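Local atomic coordinates of lactaldehyde dehydrogenase (Escherichia coli, PDB entry 2IMP), a protein that oxidises L-lactaldehyde to L-lactate and glycolaldehyde to glycolate with NAD+, serving the breakdown of L-fucose and L-rhamnose. Residues G78-R82 with F188-E194; M9-G13 with R199-V205; A65-A69 with A116-Y122. All coordinates share one frame. Residues are numbered along the deposited sequence.

In the fold
The three contacts illustrate how an aldehyde dehydrogenase builds its NAD-binding domain outward from a central sheet. Contacts 1 and 2, with centres 14 Å apart, share a beta-alpha-beta unit: helix 183-195 of contact 1 leads directly into strand 202-204 of contact 2, and the two touch through D193 OD2 and Y10 OH (2.8 Å) and through the rings of F188 and F202. They are also the pair nearer the cofactor site, the side chain of L204 lying about 4 Å from that of the NAD-binding P177. Contact 3 shares helix 65-81 with contact 1, but its centre is 20 Å from that of contact 1 and 22 Å from that of contact 2, away from the catalytic and cofactor sites and at a subunit interface.

Contact 1 (G78-R82 with F188-E194); sequences GIRER and FAKIVDE
Helix-on-helix packing centred on one isoleucine, I191, joins the end of helix 65-81 to helix 183-195, the connecting helix of a beta-alpha-beta crossover in the NAD-binding domain. Residues 78-81 are helical; R82 leaves the helix (phi/psi -110/18) and is the N-cap residue of the next one. Residues 188-194 are helical throughout. The backbones come nearest at G78 and I191, with CA atoms 5.9 Å apart, an approach made possible by glycine: a CB on residue 78 would lie 2.6 Å from I191 CG2. F188 (chi1 t) starts the second segment, its CE2 meeting I79 CD1 at 3.9 Å; beyond, its ring meets F202. Two residues on, K190 contributes mainly the near part of its side chain, CB lying 3.9 Å from R82 NH1 at the edge of the guanidinium, while its amino end leads away. I191 (m, t) is the centre of the contact. Its CD1 is 3.7 Å from G78 O, from I79 N and from CG1 of I79 (also m, t), while its CG1 lies 4.1 Å from R82 CD. D193 faces elsewhere and bonds to the hydroxyl of Y10. E194 (m, t) closes the segment with a salt bridge at the more exposed margin. R82 reaches it with an extended side chain (m, t, t), and its NH2, whose modelled place is less certain, donates a very short hydrogen bond of 2.4 Å to E194 OE2.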
loop_
_atom_site.group_PDB
_atom_site.type_symbol
_atom_site.label_atom_id
_atom_site.label_comp_id
_atom_site.label_asym_id
_atom_site.label_seq_id
_atom_site.Cartn_x
_atom_site.Cartn_y
_atom_site.Cartn_z
ATOM N N GLY A 78 -1.078 2.043 32.813
ATOM C CA GLY A 78 -0.873 2.898 33.969
ATOM C C GLY A 78 -1.930 3.991 33.982
ATOM O O GLY A 78 -2.436 4.376 35.041
ATOM N N ILE A 79 -2.268 4.494 32.795
ATOM C CA ILE A 79 -3.289 5.526 32.671
ATOM C C ILE A 79 -4.693 5.044 33.119
ATOM O O ILE A 79 -5.390 5.741 33.864
ATOM C CB ILE A 79 -3.376 6.042 31.213
ATOM C CG1 ILE A 79 -2.115 6.845 30.874
ATOM C CG2 ILE A 79 -4.653 6.864 31.021
ATOM C CD1 ILE A 79 -2.016 7.264 29.409
ATOM N N ARG A 80 -5.092 3.859 32.661
ATOM C CA ARG A 80 -6.385 3.320 33.056
ATOM C C ARG A 80 -6.490 3.127 34.589
ATOM O O ARG A 80 -7.544 3.348 35.180
ATOM C CB ARG A 80 -6.656 1.991 32.341
ATOM C CG ARG A 80 -6.783 2.123 30.827
ATOM C CD ARG A 80 -7.351 0.858 30.182
ATOM N NE ARG A 80 -7.451 0.997 28.730
ATOM C CZ ARG A 80 -6.492 0.659 27.873
ATOM N NH1 ARG A 80 -5.352 0.142 28.319
ATOM N NH2 ARG A 80 -6.665 0.859 26.571
ATOM N N GLU A 81 -5.382 2.723 35.209
ATOM C CA GLU A 81 -5.334 2.541 36.658
ATOM C C GLU A 81 -5.588 3.856 37.440
ATOM O O GLU A 81 -6.146 3.848 38.534
ATOM C CB GLU A 81 -3.972 1.973 37.073
ATOM C CG GLU A 81 -3.805 0.481 36.852
ATOM C CD GLU A 81 -2.362 0.032 37.018
ATOM O OE1 GLU A 81 -1.733 0.415 38.028
ATOM O OE2 GLU A 81 -1.855 -0.704 36.141
ATOM N N ARG A 82 -5.165 4.969 36.854
ATOM C CA ARG A 82 -5.342 6.278 37.468
ATOM C C ARG A 82 -6.382 7.166 36.748
ATOM O O ARG A 82 -6.409 8.382 36.948
ATOM C CB ARG A 82 -4.002 7.014 37.501
ATOM C CG ARG A 82 -2.930 6.269 38.259
ATOM C CD ARG A 82 -1.613 7.021 38.276
ATOM N NE ARG A 82 -0.689 6.383 39.206
ATOM C CZ ARG A 82 0.461 6.910 39.614
ATOM N NH1 ARG A 82 0.853 8.097 39.177
ATOM N NH2 ARG A 82 1.205 6.254 40.493
ATOM N N PHE A 188 0.940 12.236 33.615
ATOM C CA PHE A 188 1.401 11.361 32.544
ATOM C C PHE A 188 2.879 10.996 32.754
ATOM O O PHE A 188 3.274 9.843 32.587
ATOM C CB PHE A 188 1.221 12.036 31.174
ATOM C CG PHE A 188 1.502 11.122 30.005
ATOM C CD1 PHE A 188 2.807 10.770 29.670
ATOM C CD2 PHE A 188 0.457 10.613 29.242
ATOM C CE1 PHE A 188 3.065 9.916 28.592
ATOM C CE2 PHE A 188 0.704 9.759 28.165
ATOM C CZ PHE A 188 2.009 9.414 27.838
ATOM N N ALA A 189 3.679 11.993 33.131
ATOM C CA ALA A 189 5.097 11.772 33.389
ATOM C C ALA A 189 5.347 10.802 34.572
ATOM O O ALA A 189 6.265 9.979 34.534
ATOM C CB ALA A 189 5.799 13.107 33.649
ATOM N N LYS A 190 4.526 10.918 35.615
ATOM C CA LYS A 190 4.656 10.029 36.762
ATOM C C LYS A 190 4.459 8.559 36.359
ATOM O O LYS A 190 5.146 7.667 36.859
ATOM C CB LYS A 190 3.645 10.402 37.849
ATOM C CG LYS A 190 3.916 11.732 38.534
ATOM C CD LYS A 190 2.841 12.028 39.581
ATOM C CE LYS A 190 3.112 13.334 40.327
ATOM N NZ LYS A 190 2.089 13.580 41.390
ATOM N N ILE A 191 3.509 8.327 35.456
ATOM C CA ILE A 191 3.260 6.978 34.960
ATOM C C ILE A 191 4.479 6.456 34.174
ATOM O O ILE A 191 4.911 5.317 34.350
ATOM C CB ILE A 191 1.993 6.947 34.075
ATOM C CG1 ILE A 191 0.758 7.150 34.962
ATOM C CG2 ILE A 191 1.911 5.619 33.306
ATOM C CD1 ILE A 191 -0.520 7.419 34.203
ATOM N N VAL A 192 5.027 7.321 33.325
ATOM C CA VAL A 192 6.216 6.985 32.559
ATOM C C VAL A 192 7.388 6.631 33.492
ATOM O O VAL A 192 8.125 5.666 33.270
ATOM C CB VAL A 192 6.636 8.170 31.662
ATOM C CG1 VAL A 192 8.030 7.931 31.089
ATOM C CG2 VAL A 192 5.613 8.352 30.536
ATOM N N ASP A 193 7.534 7.428 34.542
ATOM C CA ASP A 193 8.589 7.195 35.515
ATOM C C ASP A 193 8.377 5.889 36.309
ATOM O O ASP A 193 9.302 5.105 36.495
ATOM C CB ASP A 193 8.667 8.366 36.489
ATOM C CG ASP A 193 9.902 8.313 37.356
ATOM O OD1 ASP A 193 9.768 8.509 38.577
ATOM O OD2 ASP A 193 11.005 8.082 36.815
ATOM N N GLU A 194 7.144 5.672 36.748
ATOM C CA GLU A 194 6.805 4.476 37.506
ATOM C C GLU A 194 7.000 3.147 36.759
ATOM O O GLU A 194 7.455 2.173 37.350
ATOM C CB GLU A 194 5.366 4.559 38.003
ATOM C CG GLU A 194 5.229 5.263 39.327
ATOM C CD GLU A 194 3.792 5.617 39.645
ATOM O OE1 GLU A 194 2.899 4.776 39.381
ATOM O OE2 GLU A 194 3.562 6.734 40.163
#

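Contact 2 (M9-G13 with R199-V205); sequences MYIDG and RGVFNLV
Y10 (chi1 t) lays its ring edge along F202, its CD2 lying 4.4 Å from F202 CD2 and 3.4 Å from F202 O, while its hydroxyl bonds to D193. The strands, 9-11 and 202-204, run antiparallel (149° between directions, axes 4.7 Å apart), yet form one bridge only. In this hydrogen-bonded pair Y10 N donates to L204 O (2.9 Å) and L204 N to Y10 O (2.7 Å), with Y10 CB and L204 CB 3.9 Å apart. The N-terminal strand thus borders strand 202-204, which pairs in parallel with 172-176. Further along, N203 (chi1 m) takes over: its OD1 accepts D12 N at 3.0 Å. Positive phi angles at D12, G13 and G200 turn the chains, and water 1 joins G13 N (2.8 Å) to G200 N (3.0 Å). Finally, D12 (t) meets R199 side-on, OD1 to NE at 3.0 Å and OD2 to NH2 at 2.7 Å; R55 also pairs with D12. Main-chain pairing therefore gives way to side-chain, water and charge bonding where the strands part.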
loop_
_atom_site.group_PDB
_atom_site.type_symbol
_atom_site.label_atom_id
_atom_site.label_comp_id
_atom_site.label_asym_id
_atom_site.label_seq_id
_atom_site.Cartn_x
_atom_site.Cartn_y
_atom_site.Cartn_z
ATOM N N MET A 9 10.115 19.326 36.545
ATOM C CA MET A 9 10.104 18.859 35.173
ATOM C C MET A 9 10.560 17.390 35.116
ATOM O O MET A 9 11.050 16.852 36.113
ATOM C CB MET A 9 11.034 19.717 34.302
ATOM C CG MET A 9 10.557 21.155 34.096
ATOM S SD MET A 9 11.629 22.134 32.996
ATOM C CE MET A 9 11.639 23.722 33.861
ATOM N N TYR A 10 10.363 16.739 33.981
ATOM C CA TYR A 10 10.817 15.368 33.848
ATOM C C TYR A 10 11.876 15.276 32.750
ATOM O O TYR A 10 11.555 15.292 31.563
ATOM C CB TYR A 10 9.653 14.428 33.535
ATOM C CG TYR A 10 10.016 12.976 33.706
ATOM C CD1 TYR A 10 10.210 12.432 34.980
ATOM C CD2 TYR A 10 10.194 12.145 32.598
ATOM C CE1 TYR A 10 10.565 11.087 35.144
ATOM C CE2 TYR A 10 10.550 10.802 32.751
ATOM C CZ TYR A 10 10.739 10.283 34.022
ATOM O OH TYR A 10 11.101 8.969 34.170
ATOM N N ILE A 11 13.133 15.216 33.172
ATOM C CA ILE A 11 14.257 15.178 32.253
ATOM C C ILE A 11 15.232 14.000 32.459
ATOM O O ILE A 11 15.705 13.751 33.567
ATOM C CB ILE A 11 15.043 16.505 32.345
ATOM C CG1 ILE A 11 14.106 17.670 32.009
ATOM C CG2 ILE A 11 16.247 16.480 31.405
ATOM C CD1 ILE A 11 14.655 19.043 32.362
ATOM N N ASP A 12 15.510 13.292 31.370
ATOM C CA ASP A 12 16.414 12.152 31.370
ATOM C C ASP A 12 16.103 11.040 32.406
ATOM O O ASP A 12 16.991 10.582 33.131
ATOM C CB ASP A 12 17.864 12.637 31.537
ATOM C CG ASP A 12 18.891 11.573 31.150
ATOM O OD1 ASP A 12 18.505 10.559 30.529
ATOM O OD2 ASP A 12 20.088 11.759 31.455
ATOM N N GLY A 13 14.839 10.632 32.469
ATOM C CA GLY A 13 14.456 9.556 33.363
ATOM C C GLY A 13 14.242 9.868 34.831
ATOM O O GLY A 13 14.127 8.947 35.644
ATOM N N ARG A 199 15.361 5.944 30.231
ATOM C CA ARG A 199 15.649 7.361 30.405
ATOM C C ARG A 199 15.897 8.126 29.087
ATOM O O ARG A 199 16.564 7.622 28.183
ATOM C CB ARG A 199 16.876 7.530 31.314
ATOM C CG ARG A 199 18.134 6.884 30.741
ATOM C CD ARG A 199 19.297 6.905 31.722
ATOM N NE ARG A 199 19.889 8.232 31.866
ATOM C CZ ARG A 199 20.860 8.518 32.728
ATOM N NH1 ARG A 199 21.340 7.568 33.520
ATOM N NH2 ARG A 199 21.359 9.747 32.793
ATOM N N GLY A 200 15.354 9.337 29.005
ATOM C CA GLY A 200 15.541 10.154 27.822
ATOM C C GLY A 200 14.526 9.969 26.710
ATOM O O GLY A 200 14.363 10.866 25.884
ATOM N N VAL A 201 13.845 8.824 26.671
ATOM C CA VAL A 201 12.862 8.585 25.616
ATOM C C VAL A 201 11.649 9.537 25.689
ATOM O O VAL A 201 11.178 10.041 24.665
ATOM C CB VAL A 201 12.386 7.114 25.624
ATOM C CG1 VAL A 201 11.294 6.900 24.573
ATOM C CG2 VAL A 201 13.572 6.202 25.340
ATOM N N PHE A 202 11.157 9.760 26.907
ATOM C CA PHE A 202 10.057 10.688 27.146
ATOM C C PHE A 202 10.463 11.764 28.164
ATOM O O PHE A 202 10.809 11.452 29.301
ATOM C CB PHE A 202 8.800 9.981 27.673
ATOM C CG PHE A 202 7.637 10.925 27.925
ATOM C CD1 PHE A 202 6.735 11.233 26.908
ATOM C CD2 PHE A 202 7.451 11.512 29.177
ATOM C CE1 PHE A 202 5.672 12.125 27.128
ATOM C CE2 PHE A 202 6.393 12.407 29.412
ATOM C CZ PHE A 202 5.497 12.708 28.387
ATOM N N ASN A 203 10.430 13.016 27.730
ATOM C CA ASN A 203 10.795 14.133 28.582
ATOM C C ASN A 203 9.685 15.197 28.668
ATOM O O ASN A 203 9.010 15.482 27.673
ATOM C CB ASN A 203 12.074 14.791 28.048
ATOM C CG ASN A 203 13.201 13.801 27.837
ATOM O OD1 ASN A 203 14.005 13.551 28.741
ATOM N ND2 ASN A 203 13.266 13.223 26.640
ATOM N N LEU A 204 9.494 15.765 29.849
ATOM C CA LEU A 204 8.483 16.794 30.011
ATOM C C LEU A 204 9.064 18.118 30.512
ATOM O O LEU A 204 9.612 18.181 31.615
ATOM C CB LEU A 204 7.389 16.333 30.985
ATOM C CG LEU A 204 6.192 17.291 31.137
ATOM C CD1 LEU A 204 5.230 17.093 29.980
ATOM C CD2 LEU A 204 5.460 17.027 32.446
ATOM N N VAL A 205 8.985 19.157 29.692
ATOM C CA VAL A 205 9.471 20.461 30.125
ATOM C C VAL A 205 8.308 21.443 30.342
ATOM O O VAL A 205 7.296 21.366 29.649
ATOM C CB VAL A 205 10.510 21.045 29.135
ATOM C CG1 VAL A 205 11.770 20.183 29.161
ATOM C CG2 VAL A 205 9.933 21.112 27.730
HETATM O O HOH W 1 13.297 11.110 30.202
#

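Contact 3 (A65-A69 with A116-Y122); sequences AIERA and AEWARRY
Small side chains let a helix and a turn approach closely, and the larger ones close over their edges. The first turn of helix 65-81 faces the segment that follows helix 98-116, where A116 to A119 form a type I beta turn, A119 N bonding to A116 O at 3.3 Å. The CA atoms of A69 and A116 are 4.5 Å apart, those of A65 and A119 5.0 Å. A69 CB lies 3.9 Å from A116 CB and A119 CB, and 3.3 Å from A116 O; A65 CB lies 4.0 Å from A119 CB and 3.3 Å from A119 O. I66, with chi1 t and chi2 p, sends CD1 over one face of the R120 guanidinium, 3.5 Å from CZ. R120 has chi1 m and chi2 at 149°, between wells, and its NH2 forms a salt bridge with D130 of the third subunit. At another edge, R68 (m, t, m) brings NH2 to 3.1 Å from Y122 OH, in the plane of its guanidinium, while its NE bonds to L168 O. Y122 takes chi1 p, with its OH 4.3 Å from A65 CB. E117, W118 and R121 turn to the second subunit, outside this contact; E117 pairs with R121 of that subunit, and R121 with its E117. This alanine-rich packing joins helix 65-81 to the link between helix 98-116 and strand 123-127, at the base of the oligomerisation strands typical of tetrameric aldehyde dehydrogenases.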
loop_
_atom_site.group_PDB
_atom_site.type_symbol
_atom_site.label_atom_id
_atom_site.label_comp_id
_atom_site.label_asym_id
_atom_site.label_seq_id
_atom_site.Cartn_x
_atom_site.Cartn_y
_atom_site.Cartn_z
ATOM N N ALA A 65 10.852 -3.142 17.219
ATOM C CA ALA A 65 9.624 -2.368 17.342
ATOM C C ALA A 65 8.604 -2.932 18.356
ATOM O O ALA A 65 7.965 -2.173 19.090
ATOM C CB ALA A 65 8.960 -2.214 15.970
ATOM N N ILE A 66 8.456 -4.252 18.393
ATOM C CA ILE A 66 7.505 -4.832 19.330
ATOM C C ILE A 66 7.859 -4.504 20.797
ATOM O O ILE A 66 6.978 -4.398 21.650
ATOM C CB ILE A 66 7.395 -6.360 19.153
ATOM C CG1 ILE A 66 6.245 -6.901 20.013
ATOM C CG2 ILE A 66 8.724 -7.035 19.513
ATOM C CD1 ILE A 66 4.861 -6.552 19.505
ATOM N N GLU A 67 9.149 -4.338 21.077
ATOM C CA GLU A 67 9.551 -3.985 22.431
ATOM C C GLU A 67 9.172 -2.535 22.782
ATOM O O GLU A 67 8.847 -2.234 23.929
ATOM C CB GLU A 67 11.049 -4.233 22.642
ATOM C CG GLU A 67 11.362 -5.708 22.890
ATOM C CD GLU A 67 12.850 -6.009 22.998
ATOM O OE1 GLU A 67 13.563 -5.283 23.725
ATOM O OE2 GLU A 67 13.301 -6.989 22.363
ATOM N N ARG A 68 9.212 -1.648 21.791
ATOM C CA ARG A 68 8.793 -0.281 22.042
ATOM C C ARG A 68 7.269 -0.267 22.276
ATOM O O ARG A 68 6.754 0.459 23.128
ATOM C CB ARG A 68 9.184 0.633 20.871
ATOM C CG ARG A 68 10.703 0.735 20.668
ATOM C CD ARG A 68 11.081 1.838 19.695
ATOM N NE ARG A 68 10.550 1.613 18.355
ATOM C CZ ARG A 68 11.253 1.130 17.336
ATOM N NH1 ARG A 68 12.530 0.816 17.496
ATOM N NH2 ARG A 68 10.679 0.969 16.151
ATOM N N ALA A 69 6.570 -1.112 21.521
ATOM C CA ALA A 69 5.134 -1.245 21.684
ATOM C C ALA A 69 4.799 -1.728 23.113
ATOM O O ALA A 69 3.858 -1.249 23.751
ATOM C CB ALA A 69 4.583 -2.230 20.663
ATOM N N ALA A 116 0.477 1.393 19.357
ATOM C CA ALA A 116 1.460 0.351 19.633
ATOM C C ALA A 116 1.328 -0.843 18.656
ATOM O O ALA A 116 2.294 -1.551 18.386
ATOM C CB ALA A 116 1.316 -0.144 21.081
ATOM N N GLU A 117 0.117 -1.027 18.140
ATOM C CA GLU A 117 -0.171 -2.105 17.205
ATOM C C GLU A 117 0.513 -1.936 15.828
ATOM O O GLU A 117 0.531 -2.866 15.026
ATOM C CB GLU A 117 -1.689 -2.240 17.014
ATOM C CG GLU A 117 -2.439 -2.421 18.322
ATOM C CD GLU A 117 -3.943 -2.473 18.145
ATOM O OE1 GLU A 117 -4.468 -1.865 17.187
ATOM O OE2 GLU A 117 -4.609 -3.110 18.981
ATOM N N TRP A 118 1.053 -0.747 15.571
ATOM C CA TRP A 118 1.754 -0.496 14.313
ATOM C C TRP A 118 3.166 -1.111 14.266
ATOM O O TRP A 118 3.764 -1.222 13.198
ATOM C CB TRP A 118 1.862 1.015 14.038
ATOM C CG TRP A 118 0.613 1.615 13.448
ATOM C CD1 TRP A 118 -0.171 2.586 14.002
ATOM C CD2 TRP A 118 -0.013 1.254 12.204
ATOM N NE1 TRP A 118 -1.249 2.850 13.185
ATOM C CE2 TRP A 118 -1.177 2.047 12.076
ATOM C CE3 TRP A 118 0.297 0.337 11.190
ATOM C CZ2 TRP A 118 -2.036 1.953 10.973
ATOM C CZ3 TRP A 118 -0.563 0.241 10.084
ATOM C CH2 TRP A 118 -1.714 1.048 9.989
ATOM N N ALA A 119 3.664 -1.521 15.433
ATOM C CA ALA A 119 5.008 -2.083 15.566
ATOM C C ALA A 119 5.505 -2.989 14.411
ATOM O O ALA A 119 6.531 -2.705 13.795
ATOM C CB ALA A 119 5.127 -2.837 16.896
ATOM N N ARG A 120 4.792 -4.076 14.150
ATOM C CA ARG A 120 5.180 -5.002 13.088
ATOM C C ARG A 120 4.487 -4.712 11.743
ATOM O O ARG A 120 4.566 -5.517 10.816
ATOM C CB ARG A 120 4.815 -6.434 13.493
ATOM C CG ARG A 120 5.490 -6.964 14.752
ATOM C CD ARG A 120 4.573 -7.959 15.439
ATOM N NE ARG A 120 5.242 -8.778 16.450
ATOM C CZ ARG A 120 4.607 -9.364 17.461
ATOM N NH1 ARG A 120 3.296 -9.208 17.601
ATOM N NH2 ARG A 120 5.273 -10.128 18.318
ATOM N N ARG A 121 3.821 -3.567 11.650
ATOM C CA ARG A 121 3.066 -3.241 10.453
ATOM C C ARG A 121 3.583 -2.129 9.515
ATOM O O ARG A 121 3.355 -2.215 8.307
ATOM C CB ARG A 121 1.617 -2.944 10.842
ATOM C CG ARG A 121 0.913 -4.139 11.462
ATOM C CD ARG A 121 -0.558 -3.871 11.679
ATOM N NE ARG A 121 -1.300 -5.118 11.856
ATOM C CZ ARG A 121 -1.292 -5.854 12.964
ATOM N NH1 ARG A 121 -0.588 -5.472 14.020
ATOM N NH2 ARG A 121 -1.980 -6.987 12.999
ATOM N N TYR A 122 4.240 -1.094 10.031
ATOM C CA TYR A 122 4.710 -0.076 9.099
ATOM C C TYR A 122 5.767 -0.670 8.153
ATOM O O TYR A 122 6.754 -1.263 8.593
ATOM C CB TYR A 122 5.198 1.186 9.838
ATOM C CG TYR A 122 6.429 1.064 10.707
ATOM C CD1 TYR A 122 7.690 1.388 10.212
ATOM C CD2 TYR A 122 6.323 0.697 12.046
ATOM C CE1 TYR A 122 8.813 1.368 11.034
ATOM C CE2 TYR A 122 7.438 0.664 12.874
ATOM C CZ TYR A 122 8.677 1.003 12.363
ATOM O OH TYR A 122 9.775 0.985 13.181
#